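PRESAN domain-containing protein (Plasmodium falciparum, PDB 7D2W) is of unconfirmed function but, as a PHIST-family protein with a four-helix PRESAN domain, probably serves in protein binding. Local coordinates at residues Arg65-Leu69 / Phe139-Asn144; Ile71-Lys75 / Phe155-Ile160; Phe56-Val62 / Ala147-Lys153; Leu131-Gln135 / Cys159-Phe163; Asn125-Ser129 / Phe163-His167. Numbering follows the deposited sequence.

Contact 1 of 5, residues Arg65-Leu69 / Phe139-Asn144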
# COMPACT_ATOMS: atom_id res chain seq x y z
N ARG A 65 7.64 1.79 30.27
CA ARG A 65 8.43 2.07 29.07
C ARG A 65 9.07 0.80 28.51
O ARG A 65 9.10 0.61 27.28
CB ARG A 65 9.50 3.12 29.38
CG ARG A 65 10.74 3.01 28.50
CD ARG A 65 11.79 4.02 28.89
NE ARG A 65 11.42 5.36 28.45
CZ ARG A 65 12.02 6.02 27.47
NH1 ARG A 65 13.05 5.48 26.84
NH2 ARG A 65 11.60 7.23 27.14
N THR A 66 9.58 -0.08 29.38
CA THR A 66 10.10 -1.37 28.94
C THR A 66 9.07 -2.12 28.10
O THR A 66 9.41 -2.73 27.08
CB THR A 66 10.49 -2.24 30.15
OG1 THR A 66 11.63 -1.68 30.80
CG2 THR A 66 10.80 -3.67 29.71
N TYR A 67 7.82 -2.09 28.53
CA TYR A 67 6.75 -2.71 27.76
C TYR A 67 6.62 -2.05 26.41
O TYR A 67 6.59 -2.72 25.37
CB TYR A 67 5.44 -2.62 28.56
CG TYR A 67 4.32 -3.55 28.15
CD1 TYR A 67 4.23 -4.07 26.86
CD2 TYR A 67 3.32 -3.88 29.05
CE1 TYR A 67 3.19 -4.89 26.50
CE2 TYR A 67 2.28 -4.70 28.70
CZ TYR A 67 2.21 -5.20 27.42
OH TYR A 67 1.16 -6.02 27.07
N LEU A 68 6.58 -0.72 26.40
CA LEU A 68 6.48 0.01 25.14
C LEU A 68 7.64 -0.29 24.21
O LEU A 68 7.46 -0.40 22.99
CB LEU A 68 6.39 1.51 25.43
CG LEU A 68 5.02 1.89 26.01
CD1 LEU A 68 4.97 3.37 26.35
CD2 LEU A 68 3.90 1.52 25.04
N LEU A 69 8.86 -0.44 24.76
CA LEU A 69 10.00 -0.74 23.90
C LEU A 69 9.91 -2.15 23.33
O LEU A 69 10.31 -2.39 22.19
CB LEU A 69 11.31 -0.57 24.67
CG LEU A 69 11.55 0.87 25.18
CD1 LEU A 69 12.68 0.97 26.20
CD2 LEU A 69 11.80 1.78 24.00
N PHE A 139 9.20 7.78 17.59
CA PHE A 139 8.67 6.99 18.69
C PHE A 139 9.24 7.44 20.04
O PHE A 139 8.50 7.63 21.01
CB PHE A 139 8.98 5.50 18.45
CG PHE A 139 8.49 4.59 19.52
CD1 PHE A 139 7.13 4.47 19.78
CD2 PHE A 139 9.38 3.82 20.26
CE1 PHE A 139 6.67 3.61 20.76
CE2 PHE A 139 8.92 2.95 21.24
CZ PHE A 139 7.56 2.85 21.49
N TYR A 140 10.56 7.63 20.11
CA TYR A 140 11.16 8.06 21.37
C TYR A 140 10.69 9.45 21.78
O TYR A 140 10.50 9.72 22.97
CB TYR A 140 12.69 8.00 21.26
CG TYR A 140 13.24 6.64 21.60
CD1 TYR A 140 13.50 6.28 22.92
CD2 TYR A 140 13.49 5.71 20.61
CE1 TYR A 140 14.00 5.03 23.24
CE2 TYR A 140 13.99 4.45 20.91
CZ TYR A 140 14.25 4.12 22.22
OH TYR A 140 14.75 2.88 22.52
N ASN A 141 10.47 10.33 20.81
CA ASN A 141 9.95 11.65 21.14
C ASN A 141 8.54 11.56 21.72
O ASN A 141 8.21 12.25 22.69
CB ASN A 141 10.00 12.56 19.91
CG ASN A 141 11.42 12.90 19.50
OD1 ASN A 141 12.38 12.40 20.09
ND2 ASN A 141 11.57 13.76 18.50
N LEU A 142 7.70 10.70 21.15
CA LEU A 142 6.37 10.46 21.71
C LEU A 142 6.46 9.96 23.14
O LEU A 142 5.74 10.43 24.02
CB LEU A 142 5.63 9.45 20.85
CG LEU A 142 4.14 9.68 20.62
CD1 LEU A 142 3.89 11.10 20.17
CD2 LEU A 142 3.70 8.71 19.55
N LEU A 143 7.33 8.98 23.38
CA LEU A 143 7.50 8.46 24.73
C LEU A 143 7.92 9.56 25.70
O LEU A 143 7.34 9.72 26.78
CB LEU A 143 8.54 7.34 24.74
CG LEU A 143 8.20 6.04 24.00
CD1 LEU A 143 9.11 4.93 24.45
CD2 LEU A 143 6.73 5.66 24.17
N ASN A 144 8.93 10.35 25.31
CA ASN A 144 9.51 11.31 26.24
C ASN A 144 8.53 12.42 26.58
O ASN A 144 8.58 12.97 27.69
CB ASN A 144 10.81 11.86 25.67
CG ASN A 144 11.91 10.80 25.57
OD1 ASN A 144 11.86 9.79 26.26
ND2 ASN A 144 12.89 11.03 24.70
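The helical segments 65-69 and 139-144 run antiparallel, with 160° between their N-to-C directions. Their axes come no closer than 11.9 Å. This is helix-helix packing near one end of the four-helix PRESAN bundle, between the start of helix 65-93 and the end of helix 117-144. The nearest CA atoms are those of Arg65 and Leu143, 7.8 Å apart. The wide axis spacing is filled by large side chains.

Leu143 lies in the middle. Its CD2 packs against Leu68 CD1 at 3.6 Å, and its CD1 is 4.2 Å from Leu69 CD2. Leu69 CD2 also reaches the Tyr140 ring, 3.8 Å from CZ. Phe139 turns its ring edge to helix 65-93. Its CZ is 3.6 Å from Leu68 O and its CE2 is 4.2 Å from Leu69 CD2. The Phe139 ring also stacks with Trp72, one turn further along helix 65-93, and touches Phe155 and Ile156 of helix 149-181. The contact is therefore one wall of a core that three helices share.

Arg65 closes the exposed side. Its long side chain extends across the gap, and Leu143 CD1 lies over one face of the guanidinium. Arg65 NH1 meets the edge of the Tyr140 ring, 3.8 Å from CE1. Arg65 NH2 gives a weak hydrogen bond to Asn144 OD1, at 2.7 Å but with an N-H...O angle of 120°.

Contact 2 of 5, residues Ile71-Lys75 / Phe155-Ile160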
# COMPACT_ATOMS: atom_id res chain seq x y z
N ILE A 71 7.07 -3.70 22.61
CA ILE A 71 6.11 -3.58 21.51
C ILE A 71 6.79 -3.03 20.25
O ILE A 71 6.57 -3.54 19.15
CB ILE A 71 4.93 -2.69 21.95
CG1 ILE A 71 4.01 -3.45 22.90
CG2 ILE A 71 4.16 -2.16 20.75
CD1 ILE A 71 3.22 -2.55 23.81
N TRP A 72 7.63 -2.00 20.40
CA TRP A 72 8.33 -1.45 19.24
C TRP A 72 9.25 -2.48 18.57
O TRP A 72 9.39 -2.49 17.35
CB TRP A 72 9.11 -0.21 19.66
CG TRP A 72 9.65 0.62 18.52
CD1 TRP A 72 10.97 0.81 18.20
CD2 TRP A 72 8.89 1.37 17.56
NE1 TRP A 72 11.07 1.63 17.10
CE2 TRP A 72 9.82 1.99 16.70
CE3 TRP A 72 7.52 1.59 17.36
CZ2 TRP A 72 9.42 2.81 15.64
CZ3 TRP A 72 7.13 2.40 16.30
CH2 TRP A 72 8.08 3.01 15.47
N ASN A 73 9.91 -3.33 19.36
CA ASN A 73 10.72 -4.38 18.76
C ASN A 73 9.86 -5.35 17.94
O ASN A 73 10.27 -5.79 16.87
CB ASN A 73 11.51 -5.14 19.83
CG ASN A 73 12.60 -4.29 20.45
OD1 ASN A 73 13.06 -3.32 19.84
ND2 ASN A 73 13.03 -4.66 21.65
N HIS A 74 8.67 -5.69 18.43
CA HIS A 74 7.76 -6.50 17.63
C HIS A 74 7.32 -5.76 16.36
O HIS A 74 7.16 -6.37 15.30
CB HIS A 74 6.53 -6.91 18.45
CG HIS A 74 6.81 -7.91 19.53
ND1 HIS A 74 7.19 -9.21 19.27
CD2 HIS A 74 6.77 -7.79 20.88
CE1 HIS A 74 7.38 -9.85 20.42
NE2 HIS A 74 7.13 -9.01 21.41
N LYS A 75 7.11 -4.44 16.46
CA LYS A 75 6.82 -3.65 15.26
C LYS A 75 7.96 -3.75 14.25
O LYS A 75 7.74 -3.98 13.06
CB LYS A 75 6.56 -2.19 15.65
CG LYS A 75 6.39 -1.25 14.43
CD LYS A 75 7.69 -0.55 14.07
CE LYS A 75 7.51 0.44 12.91
NZ LYS A 75 8.85 0.96 12.49
N PHE A 155 0.02 5.95 16.59
CA PHE A 155 1.32 6.20 15.98
C PHE A 155 1.95 4.90 15.49
O PHE A 155 2.44 4.81 14.36
CB PHE A 155 2.24 6.91 16.98
CG PHE A 155 3.68 6.88 16.60
CD1 PHE A 155 4.20 7.82 15.72
CD2 PHE A 155 4.52 5.89 17.10
CE1 PHE A 155 5.54 7.79 15.36
CE2 PHE A 155 5.85 5.84 16.74
CZ PHE A 155 6.36 6.81 15.86
N ILE A 156 1.93 3.85 16.33
CA ILE A 156 2.60 2.61 15.95
C ILE A 156 1.89 1.97 14.76
O ILE A 156 2.54 1.53 13.80
CB ILE A 156 2.67 1.63 17.15
CG1 ILE A 156 3.54 2.21 18.27
CG2 ILE A 156 3.25 0.28 16.69
CD1 ILE A 156 3.46 1.41 19.60
N ARG A 157 0.55 1.92 14.79
CA ARG A 157 -0.18 1.35 13.66
C ARG A 157 0.05 2.17 12.39
O ARG A 157 0.22 1.61 11.30
CB ARG A 157 -1.68 1.24 13.98
CG ARG A 157 -2.54 0.58 12.86
CD ARG A 157 -3.70 -0.29 13.40
NE ARG A 157 -4.24 -1.22 12.39
CZ ARG A 157 -5.20 -2.11 12.63
NH1 ARG A 157 -5.64 -2.93 11.65
NH2 ARG A 157 -5.73 -2.20 13.85
N SER A 158 0.12 3.50 12.53
CA SER A 158 0.39 4.32 11.35
C SER A 158 1.80 4.12 10.81
O SER A 158 2.00 4.21 9.59
CB SER A 158 0.13 5.80 11.66
OG SER A 158 -1.27 6.04 11.59
N CYS A 159 2.78 3.84 11.68
CA CYS A 159 4.12 3.52 11.19
C CYS A 159 4.13 2.23 10.38
O CYS A 159 4.82 2.14 9.36
CB CYS A 159 5.09 3.40 12.37
SG CYS A 159 5.58 5.00 13.01
N ILE A 160 3.39 1.22 10.82
CA ILE A 160 3.32 -0.01 10.06
C ILE A 160 2.63 0.24 8.72
O ILE A 160 3.10 -0.23 7.67
CB ILE A 160 2.62 -1.10 10.90
CG1 ILE A 160 3.53 -1.47 12.07
CG2 ILE A 160 2.32 -2.37 10.05
CD1 ILE A 160 2.83 -2.32 13.13
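This is a buried contact between two nearly parallel helices inside the four-helix PRESAN bundle. Segment 71-75 of helix 65-93 lies beside segment 155-160 of helix 149-181. The axes are 11.1 Å apart at closest approach, with 13° between their directions. The interface is mostly apolar.

Ile156 faces three residues of the other helix. Its CD1 meets Ile71 CG2 at 3.8 Å, its CG1 lies 4.1 Å from Trp72 CZ3, and its CG2 is 4.2 Å from Lys75 CG. Phe56 of helix 49-58 touches both Ile71 and Ile156, so the short N-terminal helix covers this part of the core.

The six-membered ring of Trp72 lies beside the ring of Phe155. The two ring planes are 19° from parallel but slid apart, with centroids 5.8 Å apart, so they barely overlap. Trp72 CZ3 is 3.7 Å from Phe155 CE2. Cys159 SG sits at the edge of the indole, a sulfur-aromatic contact 5.3 Å from the six-membered ring centroid. Trp72 NE1 is hydrogen-bonded to Thr136 of helix 117-144, which ties a third helix to the same cluster.

Lys75 is buried too. Its NZ is hydrogen-bonded to Gln135, also on helix 117-144. Its aliphatic part packs on helix 149-181: Lys75 CE is 3.9 Å from Cys159 CB, and Lys75 CG is 3.7 Å from Ile160 CG1.

Contact 3 of 5, residues Phe56-Val62 / Ala147-Lys153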
# COMPACT_ATOMS: atom_id res chain seq x y z
N PHE A 56 -3.10 -4.36 21.49
CA PHE A 56 -3.36 -2.93 21.60
C PHE A 56 -4.70 -2.62 22.23
O PHE A 56 -5.05 -1.45 22.37
CB PHE A 56 -3.31 -2.25 20.22
CG PHE A 56 -1.92 -1.91 19.75
CD1 PHE A 56 -0.82 -2.25 20.51
CD2 PHE A 56 -1.72 -1.28 18.54
CE1 PHE A 56 0.47 -1.96 20.08
CE2 PHE A 56 -0.44 -0.99 18.10
CZ PHE A 56 0.66 -1.34 18.88
N ASP A 57 -5.48 -3.63 22.59
CA ASP A 57 -6.70 -3.39 23.34
C ASP A 57 -6.56 -3.80 24.80
O ASP A 57 -7.32 -3.32 25.64
CB ASP A 57 -7.89 -4.09 22.69
CG ASP A 57 -8.01 -3.76 21.19
OD1 ASP A 57 -7.51 -2.70 20.77
OD2 ASP A 57 -8.61 -4.56 20.44
N LEU A 58 -5.58 -4.66 25.11
CA LEU A 58 -5.20 -4.92 26.49
C LEU A 58 -4.47 -3.76 27.12
O LEU A 58 -4.26 -3.76 28.34
CB LEU A 58 -4.32 -6.17 26.55
CG LEU A 58 -4.90 -7.31 25.73
CD1 LEU A 58 -3.91 -8.45 25.66
CD2 LEU A 58 -6.22 -7.74 26.35
N LEU A 59 -4.05 -2.77 26.32
CA LEU A 59 -3.45 -1.53 26.81
C LEU A 59 -4.54 -0.47 26.86
O LEU A 59 -4.83 0.20 25.86
CB LEU A 59 -2.28 -1.10 25.94
CG LEU A 59 -1.21 -2.18 25.78
CD1 LEU A 59 -0.22 -1.79 24.71
CD2 LEU A 59 -0.50 -2.39 27.10
N VAL A 60 -5.17 -0.35 28.02
CA VAL A 60 -6.14 0.71 28.27
C VAL A 60 -5.47 1.92 28.91
O VAL A 60 -5.96 3.05 28.78
CB VAL A 60 -7.28 0.18 29.15
CG1 VAL A 60 -8.31 -0.56 28.31
CG2 VAL A 60 -6.73 -0.74 30.24
N GLN A 61 -4.36 1.69 29.62
CA GLN A 61 -3.52 2.73 30.19
C GLN A 61 -2.14 2.61 29.56
O GLN A 61 -1.77 1.56 29.05
CB GLN A 61 -3.39 2.59 31.71
CG GLN A 61 -4.69 2.48 32.46
CD GLN A 61 -4.49 2.49 33.96
OE1 GLN A 61 -3.62 1.80 34.49
NE2 GLN A 61 -5.29 3.29 34.66
N VAL A 62 -1.39 3.71 29.63
CA VAL A 62 -0.00 3.70 29.18
C VAL A 62 0.77 2.68 30.01
O VAL A 62 0.76 2.75 31.24
CB VAL A 62 0.63 5.10 29.28
CG1 VAL A 62 2.05 5.08 28.73
CG2 VAL A 62 -0.22 6.10 28.54
N ALA A 147 2.95 10.87 25.91
CA ALA A 147 1.72 10.96 25.14
C ALA A 147 0.70 9.94 25.65
O ALA A 147 1.08 8.88 26.16
CB ALA A 147 1.99 10.72 23.65
N PRO A 148 -0.60 10.23 25.51
CA PRO A 148 -1.63 9.27 25.91
C PRO A 148 -1.52 7.97 25.13
O PRO A 148 -1.00 7.93 24.01
CB PRO A 148 -2.95 9.99 25.59
CG PRO A 148 -2.59 11.42 25.43
CD PRO A 148 -1.17 11.46 24.94
N ILE A 149 -2.04 6.90 25.73
CA ILE A 149 -1.90 5.58 25.13
C ILE A 149 -2.57 5.53 23.76
O ILE A 149 -2.07 4.88 22.84
CB ILE A 149 -2.45 4.50 26.09
CG1 ILE A 149 -2.10 3.11 25.57
CG2 ILE A 149 -3.96 4.64 26.29
CD1 ILE A 149 -0.63 2.91 25.27
N ASP A 150 -3.70 6.24 23.59
CA ASP A 150 -4.39 6.20 22.30
C ASP A 150 -3.52 6.79 21.20
O ASP A 150 -3.50 6.30 20.07
CB ASP A 150 -5.71 6.97 22.38
CG ASP A 150 -6.83 6.15 22.97
OD1 ASP A 150 -6.60 4.97 23.32
OD2 ASP A 150 -7.95 6.70 23.09
N GLU A 151 -2.81 7.88 21.52
CA GLU A 151 -1.94 8.51 20.54
C GLU A 151 -0.79 7.60 20.18
O GLU A 151 -0.42 7.48 19.00
CB GLU A 151 -1.44 9.85 21.10
CG GLU A 151 -0.51 10.61 20.15
CD GLU A 151 -0.22 12.05 20.59
OE1 GLU A 151 -0.66 12.46 21.69
OE2 GLU A 151 0.44 12.78 19.82
N ILE A 152 -0.22 6.93 21.17
CA ILE A 152 0.91 6.03 20.92
C ILE A 152 0.47 4.85 20.07
O ILE A 152 1.18 4.46 19.13
CB ILE A 152 1.52 5.58 22.26
CG1 ILE A 152 2.19 6.78 22.95
CG2 ILE A 152 2.50 4.42 22.04
CD1 ILE A 152 2.59 6.50 24.39
N LYS A 153 -0.69 4.27 20.37
CA LYS A 153 -1.17 3.13 19.58
C LYS A 153 -1.43 3.53 18.13
O LYS A 153 -1.06 2.80 17.20
CB LYS A 153 -2.45 2.57 20.21
CG LYS A 153 -2.26 2.00 21.60
CD LYS A 153 -3.47 1.18 22.04
CE LYS A 153 -4.69 2.05 22.26
NZ LYS A 153 -5.63 1.44 23.25
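Lys153 lays its aliphatic chain over Phe56, with CG above one face of the ring. Lys153 CD is 3.9 Å from Phe56 CB. The chain then carries its ammonium group to the main chain of segment 56-62. Lys153 NZ gives hydrogen bonds to Phe56 O at 3.1 Å and to Leu59 O at 3.0 Å. The two carbonyls are three residues apart, so one ammonium group joins the chain at Phe56 and at Leu59. Asp150 OD1, one helical turn before Lys153, forms a long salt bridge to Lys153 NZ at 3.7 Å.

Ile149 fills the next place. It points toward the loop, and its CG2 is 3.6 Å from Val60 O. Its CG1 lies 3.8 Å from Gln61 O and 4.2 Å from Leu59 CB. Val62 CG2 rests on the start of the helix, 3.4 Å from Ile149 N and 3.7 Å from Ile149 CB. Pro148 is the N-cap residue here.

Leu59 and Val62 also touch helix 65-93, through Tyr67, Ile71 and Leu68. The loop is thus packed between two helices. Here the connection between helices 49-58 and 65-93 closes over the start of helix 149-181, at one end of the PRESAN four-helix bundle.

Contact 4 of 5, residues Leu131-Gln135 / Cys159-Phe163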
# COMPACT_ATOMS: atom_id res chain seq x y z
N LEU A 131 13.71 4.90 6.76
CA LEU A 131 12.38 5.02 7.36
C LEU A 131 12.39 4.47 8.78
O LEU A 131 11.78 5.06 9.69
CB LEU A 131 11.31 4.31 6.52
CG LEU A 131 9.87 4.40 7.05
CD1 LEU A 131 9.40 5.85 7.27
CD2 LEU A 131 8.89 3.68 6.13
N GLU A 132 13.08 3.34 9.01
CA GLU A 132 13.13 2.76 10.34
C GLU A 132 13.74 3.74 11.35
O GLU A 132 13.20 3.95 12.44
CB GLU A 132 13.90 1.44 10.30
CG GLU A 132 13.96 0.68 11.61
CD GLU A 132 14.67 -0.66 11.46
OE1 GLU A 132 14.18 -1.52 10.69
OE2 GLU A 132 15.72 -0.84 12.11
N THR A 133 14.85 4.39 10.97
CA THR A 133 15.48 5.36 11.85
C THR A 133 14.55 6.53 12.15
O THR A 133 14.42 6.96 13.30
CB THR A 133 16.78 5.87 11.22
OG1 THR A 133 17.70 4.79 11.07
CG2 THR A 133 17.41 6.95 12.09
N GLU A 134 13.90 7.07 11.11
CA GLU A 134 13.00 8.20 11.29
C GLU A 134 11.83 7.84 12.19
O GLU A 134 11.46 8.61 13.08
CB GLU A 134 12.51 8.69 9.93
CG GLU A 134 11.40 9.74 10.02
CD GLU A 134 10.41 9.64 8.87
OE1 GLU A 134 10.82 9.81 7.70
OE2 GLU A 134 9.22 9.36 9.13
N GLN A 135 11.23 6.66 11.98
CA GLN A 135 10.12 6.24 12.83
C GLN A 135 10.55 6.04 14.28
O GLN A 135 9.85 6.44 15.21
CB GLN A 135 9.48 4.97 12.27
CG GLN A 135 8.71 5.25 10.98
CD GLN A 135 7.95 4.04 10.48
OE1 GLN A 135 8.16 2.92 10.96
NE2 GLN A 135 7.06 4.26 9.53
N CYS A 159 2.78 3.84 11.68
CA CYS A 159 4.12 3.52 11.19
C CYS A 159 4.13 2.23 10.38
O CYS A 159 4.82 2.14 9.36
CB CYS A 159 5.09 3.40 12.37
SG CYS A 159 5.58 5.00 13.01
N ILE A 160 3.39 1.22 10.82
CA ILE A 160 3.32 -0.01 10.06
C ILE A 160 2.63 0.24 8.72
O ILE A 160 3.10 -0.23 7.67
CB ILE A 160 2.62 -1.10 10.90
CG1 ILE A 160 3.53 -1.47 12.07
CG2 ILE A 160 2.32 -2.37 10.05
CD1 ILE A 160 2.83 -2.32 13.13
N ASP A 161 1.54 1.02 8.72
CA ASP A 161 0.89 1.40 7.46
C ASP A 161 1.86 2.12 6.53
O ASP A 161 1.84 1.92 5.31
CB ASP A 161 -0.31 2.31 7.71
CG ASP A 161 -1.43 1.66 8.49
OD1 ASP A 161 -1.54 0.42 8.49
OD2 ASP A 161 -2.22 2.42 9.09
N GLU A 162 2.67 3.02 7.09
CA GLU A 162 3.64 3.76 6.28
C GLU A 162 4.68 2.83 5.67
O GLU A 162 5.11 3.03 4.52
CB GLU A 162 4.30 4.84 7.14
CG GLU A 162 5.24 5.75 6.36
CD GLU A 162 5.84 6.85 7.23
OE1 GLU A 162 5.75 6.74 8.48
OE2 GLU A 162 6.38 7.82 6.65
N PHE A 163 5.12 1.82 6.42
CA PHE A 163 6.03 0.82 5.86
C PHE A 163 5.35 -0.01 4.78
O PHE A 163 5.98 -0.38 3.78
CB PHE A 163 6.57 -0.10 6.97
CG PHE A 163 8.03 0.10 7.24
CD1 PHE A 163 8.97 -0.45 6.39
CD2 PHE A 163 8.45 0.89 8.31
CE1 PHE A 163 10.33 -0.23 6.61
CE2 PHE A 163 9.82 1.11 8.54
CZ PHE A 163 10.75 0.56 7.69
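Cys159 comes first on segment 159-163, and its carbonyl is used as much as its side chain. Cys159 O accepts a hydrogen bond from Gln135 NE2 at 3.1 Å. Cys159 CB also lies 3.4 Å from Gln135 OE1. The CA atoms of these two residues are 6.8 Å apart.

Ile160 and Asp161 point away from segment 131-135. Ile160 packs on helix 49-58, and Asp161 makes a salt bridge with Arg157 of the second subunit. The two segments belong to helices 117-144 and 149-181, consecutive antiparallel helices of the four-helix PRESAN bundle. Their directions differ by 164° and their axes approach to 11.3 Å.

Glu162 turns back toward the partner helix. Its OE1 takes a second hydrogen bond from Gln135 NE2, at 3.0 Å, so the amide nitrogen bridges a backbone and a side-chain acceptor. Gln135 OE1 is hydrogen-bonded to Lys75 NZ of helix 65-93, which links three helices through one amide. Glu162 OE2 is 3.7 Å from Leu131 CD1. It also lies 4.1 Å from Glu134 OE2, a pair of like charges; Glu134 has a salt bridge to Arg138.

Phe163 ends the segment. Leu131 CD2 sits over its face in a CH-pi contact, 3.6 Å from the ring centroid and 15° off the normal. Gln135 OE1 meets the ring edge, 3.4 Å from Phe163 CD2, and Glu132 CB lies 4.2 Å from Phe163 CZ.

Contact 5 of 5, residues Asn125-Ser129 / Phe163-His167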
# COMPACT_ATOMS: atom_id res chain seq x y z
N ASN A 125 17.01 -1.08 0.37
CA ASN A 125 17.55 -1.11 1.73
C ASN A 125 17.78 0.30 2.26
O ASN A 125 17.56 0.56 3.45
CB ASN A 125 18.82 -1.95 1.75
CG ASN A 125 18.51 -3.44 1.71
OD1 ASN A 125 17.79 -3.95 2.56
ND2 ASN A 125 19.00 -4.14 0.69
N MET A 126 18.21 1.24 1.41
CA MET A 126 18.36 2.61 1.89
C MET A 126 17.01 3.24 2.26
O MET A 126 16.92 3.96 3.27
CB MET A 126 19.06 3.46 0.82
CG MET A 126 19.47 4.81 1.35
SD MET A 126 20.76 4.79 2.60
CE MET A 126 21.77 3.42 2.03
N MET A 127 15.97 3.02 1.46
CA MET A 127 14.66 3.58 1.80
C MET A 127 14.14 2.98 3.11
O MET A 127 13.68 3.71 3.99
CB MET A 127 13.66 3.35 0.66
CG MET A 127 13.95 4.17 -0.63
SD MET A 127 14.04 5.95 -0.33
CE MET A 127 12.31 6.30 0.04
N VAL A 128 14.22 1.66 3.27
CA VAL A 128 13.62 1.06 4.48
C VAL A 128 14.47 1.38 5.71
O VAL A 128 13.94 1.66 6.79
CB VAL A 128 13.37 -0.45 4.33
CG1 VAL A 128 12.39 -0.73 3.17
CG2 VAL A 128 14.65 -1.26 4.18
N SER A 129 15.80 1.37 5.57
CA SER A 129 16.61 1.64 6.75
C SER A 129 16.44 3.09 7.21
O SER A 129 16.38 3.36 8.41
CB SER A 129 18.07 1.29 6.50
OG SER A 129 18.65 2.26 5.65
N PHE A 163 5.12 1.82 6.42
CA PHE A 163 6.03 0.82 5.86
C PHE A 163 5.35 -0.01 4.78
O PHE A 163 5.98 -0.38 3.78
CB PHE A 163 6.57 -0.10 6.97
CG PHE A 163 8.03 0.10 7.24
CD1 PHE A 163 8.97 -0.45 6.39
CD2 PHE A 163 8.45 0.89 8.31
CE1 PHE A 163 10.33 -0.23 6.61
CE2 PHE A 163 9.82 1.11 8.54
CZ PHE A 163 10.75 0.56 7.69
N ASP A 164 4.07 -0.33 4.96
CA ASP A 164 3.36 -1.05 3.92
C ASP A 164 3.28 -0.22 2.64
O ASP A 164 3.41 -0.76 1.53
CB ASP A 164 1.95 -1.44 4.38
CG ASP A 164 1.96 -2.53 5.43
OD1 ASP A 164 3.02 -3.20 5.63
OD2 ASP A 164 0.89 -2.72 6.06
N LYS A 165 3.07 1.09 2.78
CA LYS A 165 3.02 1.94 1.59
C LYS A 165 4.39 2.04 0.94
O LYS A 165 4.49 2.02 -0.29
CB LYS A 165 2.50 3.34 1.93
CG LYS A 165 2.73 4.36 0.78
CD LYS A 165 1.54 5.23 0.47
CE LYS A 165 1.82 6.16 -0.74
NZ LYS A 165 1.92 5.46 -2.08
N LEU A 166 5.46 2.13 1.74
CA LEU A 166 6.79 2.15 1.14
C LEU A 166 7.07 0.85 0.40
O LEU A 166 7.58 0.87 -0.73
CB LEU A 166 7.86 2.42 2.21
CG LEU A 166 9.31 2.27 1.73
CD1 LEU A 166 9.62 3.24 0.63
CD2 LEU A 166 10.29 2.44 2.89
N HIS A 167 6.74 -0.29 1.00
CA HIS A 167 6.96 -1.57 0.33
C HIS A 167 6.15 -1.65 -0.97
O HIS A 167 6.61 -2.20 -1.97
CB HIS A 167 6.60 -2.73 1.25
CG HIS A 167 7.57 -2.94 2.37
ND1 HIS A 167 7.19 -3.48 3.59
CD2 HIS A 167 8.89 -2.69 2.46
CE1 HIS A 167 8.25 -3.55 4.38
NE2 HIS A 167 9.29 -3.07 3.72
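Val128 is the main bump of this antiparallel helix pair in the PRESAN four-helix bundle. It enters the hollow formed by Phe163, Leu166 and His167. Segment 125-129 lies on helix 117-144 and segment 163-167 on helix 149-181. Their directions are 170° apart, and the axes approach to 10.9 Å. The closest CA pair is Val128 and Leu166, at 7.7 Å.

The hollow has different walls. Phe163 meets Val128 through its ring: Val128 CB is 3.8 Å from Phe163 CE1. Leu166 forms another wall, with its CD2 3.8 Å from Val128 CG1. The edge of the His167 ring completes it, and Val128 CG1 is 3.9 Å from His167 NE2. That nitrogen is hydrogen-bonded to Thr83 of helix 65-93. Val128 touches Thr83 as well, so a third helix borders this hollow.

Leu166 is the bump from the opposite helix. It points toward segment 125-129 and fits beside Met127 and Val128. Its CD1 is 4.0 Å from Met127 CB, and its CD2 is 3.8 Å from Met127 O. Leu166 also packs on Leu131, one helical turn beyond Met127. Met127 is exposed and covers the outer margin of the contact.

Only 215 Å² is buried between the segments, and the packing is mainly apolar. On its inner side the Phe163 ring turns its edge to the backbone, with CZ 3.5 Å from Val128 O.

The contacts belong to one all-helical domain. Contact 3 joins the end of helix 49-58 and its loop to the start of helix 149-181. Contact 1 pairs helices 65-93 and 117-144 and is nested inside the chain loop that contact 3 closes; their centres are about 11 Å apart. Contact 2 pairs helices 65-93 and 149-181. Contacts 4 and 5 pair helices 117-144 and 149-181, with centres about 7 Å apart and Phe163 in common. Contact 2 shares Cys159 and Ile160 with contact 4; their centres are about 8 Å apart. Contacts 3 and 5 are furthest apart, at about 26 Å between centres. Helix 149-181 takes part in four contacts, so it packs against each other helix of the bundle.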